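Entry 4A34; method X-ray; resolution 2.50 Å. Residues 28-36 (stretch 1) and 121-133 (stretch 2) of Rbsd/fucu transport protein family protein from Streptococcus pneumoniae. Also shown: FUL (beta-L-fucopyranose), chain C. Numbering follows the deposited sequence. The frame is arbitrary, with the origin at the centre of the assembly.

Stretch 1 (28-36) LADANYPSA
Stretch 2 (121-133) IVATGETSLYANI

Asp30 and Asn132 form the polar centre of the contact and carry the sugar. Asp30 N donates to Asn132 OD1 (2.7 Å, 168°), while Ala131 N donates to Asp30 OD2 (3.1 Å). Asp30 (chi1 p, 68°) accepts from fucose at both carboxylate oxygens, O3 to OD2 at 2.7 Å and O2 to OD1 at 3.2 Å; Asn132 (chi1 m, chi2 -77°) donates ND2 to fucose O2 at 2.9 Å. Tyr130 N, on a backbone of phi/psi 52/49, reaches fucose O3 at 2.9 Å, and the Tyr130 ring (chi1 m) lays one face against fucose C5.

Strand 28-29 lies between two partners. It runs parallel to the strand that includes Ile121 to Ala123, pairing Leu28 with Val122 and Ala29 with Ala123: Ala29 N donates to Val122 O (2.8 Å), and Ala29 O accepts from Thr124 N (2.9 Å) and Thr124 OG1 (2.7 Å; chi1 p). Antiparallel to it, Ile133 closes a two-bond pair with Leu28, Leu28 N to Ile133 O at 2.9 Å and Ile133 N to Leu28 O at 3.1 Å.

Beyond the strand, Asp30 to Tyr33 make a type I turn (Ala31 -55/-32, Asn32 -87/-9), closed by Tyr33 N to Asp30 O at 2.8 Å. Ala31 N ties it to Glu126 O (2.9 Å). One water accepts from Asn32 ND2 (2.8 Å) and donates to Glu126 O (3.1 Å) and Ser128 O (2.7 Å), bridging the loops. Glu126 OE2 accepts from Ser128 N at 2.8 Å, bracing the second loop.

Apolar packing completes the 861 Å² buried. Leu28 (m, t) sets CD2 3.4 Å from Val122 CG1 and CD1 4.4 Å from Ile133 CD1. Ile121 (m, t) places CG2 3.6 Å from Ala29 CB and 3.8 Å from Ser35 CB, and its CD1 4.2 Å from CE2 of Tyr33 (chi1 t).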

ATOM      1  N   LEU I  28     -12.992 -10.730  23.066  1.00 29.79           N
ATOM      2  CA  LEU I  28     -14.230  -9.993  22.949  1.00 30.23           C
ATOM      3  C   LEU I  28     -14.094  -8.828  23.910  1.00 30.41           C
ATOM      4  O   LEU I  28     -14.238  -8.982  25.124  1.00 30.61           O
ATOM      5  CB  LEU I  28     -15.437 -10.889  23.271  1.00 30.36           C
ATOM      6  CG  LEU I  28     -15.501 -12.255  22.555  1.00 31.48           C
ATOM      7  CD1 LEU I  28     -16.703 -13.098  22.993  1.00 32.04           C
ATOM      8  CD2 LEU I  28     -15.509 -12.109  21.037  1.00 30.88           C
ATOM      9  N   ALA I  29     -13.766  -7.663  23.365  1.00 30.47           N
ATOM     10  CA  ALA I  29     -13.452  -6.506  24.187  1.00 30.71           C
ATOM     11  C   ALA I  29     -14.678  -5.640  24.451  1.00 30.82           C
ATOM     12  O   ALA I  29     -15.505  -5.441  23.559  1.00 30.92           O
ATOM     13  CB  ALA I  29     -12.361  -5.691  23.535  1.00 30.69           C
ATOM     14  N   ASP I  30     -14.788  -5.115  25.669  1.00 30.85           N
ATOM     15  CA  ASP I  30     -15.897  -4.230  25.999  1.00 31.19           C
ATOM     16  C   ASP I  30     -15.602  -2.786  25.601  1.00 31.30           C
ATOM     17  O   ASP I  30     -14.465  -2.444  25.288  1.00 31.27           O
ATOM     18  CB  ASP I  30     -16.318  -4.362  27.476  1.00 31.58           C
ATOM     19  CG  ASP I  30     -15.271  -3.832  28.472  1.00 32.51           C
ATOM     20  OD1 ASP I  30     -14.586  -2.812  28.208  1.00 34.16           O
ATOM     21  OD2 ASP I  30     -15.165  -4.439  29.559  1.00 32.86           O
ATOM     22  N   ALA I  31     -16.629  -1.941  25.639  1.00 31.51           N
ATOM     23  CA  ALA I  31     -16.555  -0.580  25.106  1.00 31.44           C
ATOM     24  C   ALA I  31     -15.420   0.248  25.681  1.00 31.41           C
ATOM     25  O   ALA I  31     -14.878   1.107  24.998  1.00 31.44           O
ATOM     26  CB  ALA I  31     -17.877   0.136  25.307  1.00 31.62           C
ATOM     27  N   ASN I  32     -15.070  -0.014  26.937  1.00 31.35           N
ATOM     28  CA  ASN I  32     -14.043   0.750  27.637  1.00 31.20           C
ATOM     29  C   ASN I  32     -12.638   0.212  27.396  1.00 31.10           C
ATOM     30  O   ASN I  32     -11.649   0.840  27.783  1.00 31.13           O
ATOM     31  CB  ASN I  32     -14.339   0.769  29.137  1.00 31.38           C
ATOM     32  CG  ASN I  32     -15.525   1.641  29.487  1.00 31.56           C
ATOM     33  OD1 ASN I  32     -15.412   2.869  29.563  1.00 31.18           O
ATOM     34  ND2 ASN I  32     -16.674   1.009  29.714  1.00 31.19           N
ATOM     35  N   TYR I  33     -12.553  -0.951  26.758  1.00 30.94           N
ATOM     36  CA  TYR I  33     -11.278  -1.638  26.563  1.00 30.82           C
ATOM     37  C   TYR I  33     -10.353  -0.904  25.566  1.00 30.91           C
ATOM     38  O   TYR I  33     -10.843  -0.212  24.672  1.00 31.05           O
ATOM     39  CB  TYR I  33     -11.527  -3.095  26.143  1.00 30.73           C
ATOM     40  CG  TYR I  33     -10.283  -3.936  26.204  1.00 30.73           C
ATOM     41  CD1 TYR I  33      -9.830  -4.460  27.418  1.00 29.31           C
ATOM     42  CD2 TYR I  33      -9.526  -4.172  25.053  1.00 30.04           C
ATOM     43  CE1 TYR I  33      -8.667  -5.198  27.479  1.00 30.15           C
ATOM     44  CE2 TYR I  33      -8.357  -4.907  25.106  1.00 30.21           C
ATOM     45  CZ  TYR I  33      -7.933  -5.420  26.315  1.00 30.33           C
ATOM     46  OH  TYR I  33      -6.776  -6.154  26.352  1.00 30.99           O
ATOM     47  N   PRO I  34      -9.015  -1.018  25.735  1.00 30.76           N
ATOM     48  CA  PRO I  34      -8.093  -0.453  24.734  1.00 30.65           C
ATOM     49  C   PRO I  34      -7.922  -1.331  23.486  1.00 30.61           C
ATOM     50  O   PRO I  34      -6.800  -1.701  23.130  1.00 30.63           O
ATOM     51  CB  PRO I  34      -6.773  -0.338  25.503  1.00 30.47           C
ATOM     52  CG  PRO I  34      -6.878  -1.358  26.578  1.00 30.26           C
ATOM     53  CD  PRO I  34      -8.307  -1.388  26.975  1.00 30.63           C
ATOM     54  N   SER I  35      -9.030  -1.643  22.820  1.00 30.65           N
ATOM     55  CA  SER I  35      -9.035  -2.619  21.726  1.00 30.40           C
ATOM     56  C   SER I  35      -8.084  -2.210  20.622  1.00 30.33           C
ATOM     57  O   SER I  35      -7.242  -2.998  20.203  1.00 30.21           O
ATOM     58  CB  SER I  35     -10.442  -2.783  21.149  1.00 30.20           C
ATOM     59  OG  SER I  35     -11.417  -2.564  22.148  1.00 30.82           O
ATOM     60  N   ALA I  36      -8.219  -0.966  20.167  1.00 30.41           N
ATOM     61  CA  ALA I  36      -7.481  -0.486  19.002  1.00 30.37           C
ATOM     62  C   ALA I  36      -5.969  -0.467  19.232  1.00 30.42           C
ATOM     63  O   ALA I  36      -5.199  -0.821  18.338  1.00 30.33           O
ATOM     64  CB  ALA I  36      -7.986   0.878  18.574  1.00 30.19           C
ATOM     65  N   ILE I 121      -8.835  -8.884  18.230  1.00 28.95           N
ATOM     66  CA  ILE I 121      -9.711  -8.303  19.219  1.00 28.83           C
ATOM     67  C   ILE I 121     -10.908  -7.727  18.481  1.00 29.15           C
ATOM     68  O   ILE I 121     -10.751  -7.019  17.474  1.00 29.25           O
ATOM     69  CB  ILE I 121      -9.003  -7.202  20.036  1.00 28.79           C
ATOM     70  CG1 ILE I 121      -7.738  -7.763  20.717  1.00 27.94           C
ATOM     71  CG2 ILE I 121      -9.987  -6.558  21.026  1.00 28.05           C
ATOM     72  CD1 ILE I 121      -6.994  -6.785  21.605  1.00 25.35           C
ATOM     73  N   VAL I 122     -12.100  -8.059  18.965  1.00 29.09           N
ATOM     74  CA  VAL I 122     -13.319  -7.388  18.521  1.00 29.26           C
ATOM     75  C   VAL I 122     -13.799  -6.381  19.572  1.00 29.19           C
ATOM     76  O   VAL I 122     -14.060  -6.739  20.714  1.00 29.16           O
ATOM     77  CB  VAL I 122     -14.446  -8.391  18.104  1.00 29.33           C
ATOM     78  CG1 VAL I 122     -14.440  -9.612  18.968  1.00 29.38           C
ATOM     79  CG2 VAL I 122     -15.809  -7.731  18.114  1.00 28.83           C
ATOM     80  N   ALA I 123     -13.868  -5.117  19.172  1.00 29.43           N
ATOM     81  CA  ALA I 123     -14.427  -4.064  20.006  1.00 29.82           C
ATOM     82  C   ALA I 123     -15.955  -4.119  19.944  1.00 30.33           C
ATOM     83  O   ALA I 123     -16.549  -4.003  18.877  1.00 30.59           O
ATOM     84  CB  ALA I 123     -13.919  -2.705  19.554  1.00 29.29           C
ATOM     85  N   THR I 124     -16.589  -4.309  21.092  1.00 30.85           N
ATOM     86  CA  THR I 124     -18.038  -4.400  21.139  1.00 31.22           C
ATOM     87  C   THR I 124     -18.629  -3.133  21.754  1.00 31.49           C
ATOM     88  O   THR I 124     -17.896  -2.205  22.099  1.00 31.42           O
ATOM     89  CB  THR I 124     -18.481  -5.625  21.941  1.00 31.30           C
ATOM     90  OG1 THR I 124     -18.195  -5.395  23.324  1.00 31.73           O
ATOM     91  CG2 THR I 124     -17.763  -6.896  21.455  1.00 30.55           C
ATOM     92  N   GLY I 125     -19.952  -3.096  21.876  1.00 31.88           N
ATOM     93  CA  GLY I 125     -20.642  -1.943  22.440  1.00 32.29           C
ATOM     94  C   GLY I 125     -20.995  -2.137  23.899  1.00 32.75           C
ATOM     95  O   GLY I 125     -21.716  -1.326  24.478  1.00 32.63           O
ATOM     96  N   GLU I 126     -20.473  -3.211  24.488  1.00 33.20           N
ATOM     97  CA  GLU I 126     -20.745  -3.575  25.872  1.00 33.59           C
ATOM     98  C   GLU I 126     -20.353  -2.491  26.893  1.00 34.22           C
ATOM     99  O   GLU I 126     -19.168  -2.172  27.064  1.00 33.93           O
ATOM    100  CB  GLU I 126     -20.043  -4.888  26.196  1.00 33.39           C
ATOM    101  CG  GLU I 126     -20.401  -5.452  27.547  1.00 33.63           C
ATOM    102  CD  GLU I 126     -21.898  -5.455  27.788  1.00 33.15           C
ATOM    103  OE1 GLU I 126     -22.599  -6.299  27.191  1.00 33.83           O
ATOM    104  OE2 GLU I 126     -22.366  -4.610  28.570  1.00 32.67           O
ATOM    105  N   THR I 127     -21.357  -1.945  27.577  1.00 34.87           N
ATOM    106  CA  THR I 127     -21.132  -0.868  28.547  1.00 35.36           C
ATOM    107  C   THR I 127     -20.805  -1.387  29.945  1.00 35.91           C
ATOM    108  O   THR I 127     -20.393  -0.608  30.817  1.00 36.09           O
ATOM    109  CB  THR I 127     -22.341   0.080  28.645  1.00 35.51           C
ATOM    110  OG1 THR I 127     -23.510  -0.670  29.001  1.00 35.73           O
ATOM    111  CG2 THR I 127     -22.571   0.807  27.325  1.00 34.44           C
ATOM    112  N   SER I 128     -20.984  -2.692  30.154  1.00 36.13           N
ATOM    113  CA  SER I 128     -20.699  -3.323  31.445  1.00 36.78           C
ATOM    114  C   SER I 128     -19.196  -3.437  31.705  1.00 36.91           C
ATOM    115  O   SER I 128     -18.431  -3.735  30.786  1.00 37.55           O
ATOM    116  CB  SER I 128     -21.351  -4.701  31.522  1.00 36.74           C
ATOM    117  OG  SER I 128     -20.741  -5.478  32.532  1.00 38.24           O
ATOM    118  N   LEU I 129     -18.781  -3.212  32.953  1.00 36.88           N
ATOM    119  CA  LEU I 129     -17.356  -3.203  33.306  1.00 36.75           C
ATOM    120  C   LEU I 129     -16.771  -4.604  33.462  1.00 36.39           C
ATOM    121  O   LEU I 129     -17.477  -5.544  33.822  1.00 36.40           O
ATOM    122  CB  LEU I 129     -17.098  -2.402  34.586  1.00 36.72           C
ATOM    123  CG  LEU I 129     -17.428  -0.911  34.686  1.00 37.61           C
ATOM    124  CD1 LEU I 129     -17.136  -0.171  33.382  1.00 38.43           C
ATOM    125  CD2 LEU I 129     -18.881  -0.700  35.128  1.00 38.66           C
ATOM    126  N   TYR I 130     -15.470  -4.719  33.192  1.00 36.04           N
ATOM    127  CA  TYR I 130     -14.717  -5.961  33.363  1.00 35.55           C
ATOM    128  C   TYR I 130     -15.413  -7.115  32.643  1.00 35.23           C
ATOM    129  O   TYR I 130     -15.609  -8.200  33.205  1.00 35.13           O
ATOM    130  CB  TYR I 130     -14.505  -6.254  34.855  1.00 35.52           C
ATOM    131  CG  TYR I 130     -13.642  -5.230  35.568  1.00 36.09           C
ATOM    132  CD1 TYR I 130     -12.249  -5.338  35.554  1.00 36.40           C
ATOM    133  CD2 TYR I 130     -14.212  -4.154  36.257  1.00 36.66           C
ATOM    134  CE1 TYR I 130     -11.447  -4.411  36.198  1.00 35.93           C
ATOM    135  CE2 TYR I 130     -13.413  -3.212  36.910  1.00 36.42           C
ATOM    136  CZ  TYR I 130     -12.025  -3.355  36.877  1.00 36.76           C
ATOM    137  OH  TYR I 130     -11.204  -2.445  37.518  1.00 37.42           O
ATOM    138  N   ALA I 131     -15.770  -6.858  31.383  1.00 34.85           N
ATOM    139  CA  ALA I 131     -16.684  -7.713  30.616  1.00 34.48           C
ATOM    140  C   ALA I 131     -15.969  -8.404  29.469  1.00 34.14           C
ATOM    141  O   ALA I 131     -16.596  -9.054  28.627  1.00 34.23           O
ATOM    142  CB  ALA I 131     -17.858  -6.885  30.087  1.00 34.32           C
ATOM    143  N   ASN I 132     -14.653  -8.251  29.456  1.00 33.39           N
ATOM    144  CA  ASN I 132     -13.810  -8.750  28.399  1.00 32.78           C
ATOM    145  C   ASN I 132     -13.615 -10.253  28.534  1.00 32.51           C
ATOM    146  O   ASN I 132     -13.529 -10.760  29.642  1.00 32.59           O
ATOM    147  CB  ASN I 132     -12.469  -8.026  28.473  1.00 32.80           C
ATOM    148  CG  ASN I 132     -12.619  -6.519  28.403  1.00 32.68           C
ATOM    149  OD1 ASN I 132     -12.840  -5.964  27.331  1.00 33.95           O
ATOM    150  ND2 ASN I 132     -12.493  -5.847  29.545  1.00 32.14           N
ATOM    151  N   ILE I 133     -13.554 -10.965  27.413  1.00 32.23           N
ATOM    152  CA  ILE I 133     -13.350 -12.413  27.442  1.00 32.44           C
ATOM    153  C   ILE I 133     -12.252 -12.765  26.457  1.00 32.63           C
ATOM    154  O   ILE I 133     -12.113 -12.093  25.445  1.00 33.32           O
ATOM    155  CB  ILE I 133     -14.636 -13.203  27.041  1.00 32.40           C
ATOM    156  CG1 ILE I 133     -15.878 -12.679  27.762  1.00 32.93           C
ATOM    157  CG2 ILE I 133     -14.477 -14.692  27.318  1.00 31.42           C
ATOM    158  CD1 ILE I 133     -17.159 -13.387  27.354  1.00 34.18           C
TER
HETATM  159  C1  FUL C1144     -10.533  -1.728  31.392  1.00 44.27           C
HETATM  160  C2  FUL C1144     -11.899  -2.047  30.771  1.00 43.71           C
HETATM  161  O2  FUL C1144     -11.806  -2.992  29.730  1.00 43.62           O
HETATM  162  C3  FUL C1144     -12.781  -2.622  31.877  1.00 43.39           C
HETATM  163  O3  FUL C1144     -14.078  -2.876  31.410  1.00 44.43           O
HETATM  164  C4  FUL C1144     -12.849  -1.656  33.047  1.00 43.43           C
HETATM  165  O4  FUL C1144     -13.426  -0.461  32.593  1.00 43.17           O
HETATM  166  C5  FUL C1144     -11.433  -1.373  33.531  1.00 43.95           C
HETATM  167  C6  FUL C1144     -11.439  -0.485  34.769  1.00 43.18           C
HETATM  168  O5  FUL C1144     -10.706  -0.797  32.450  1.00 44.32           O
HETATM  169  O1  FUL C1144      -9.632  -1.205  30.448  1.00 45.68           O
HETATM  170  O   HOH W   1     -17.389  -1.646  29.524  1.00 30.50           O
HETATM  171  O   HOH W   2     -19.694   2.098  30.326  1.00 40.66           O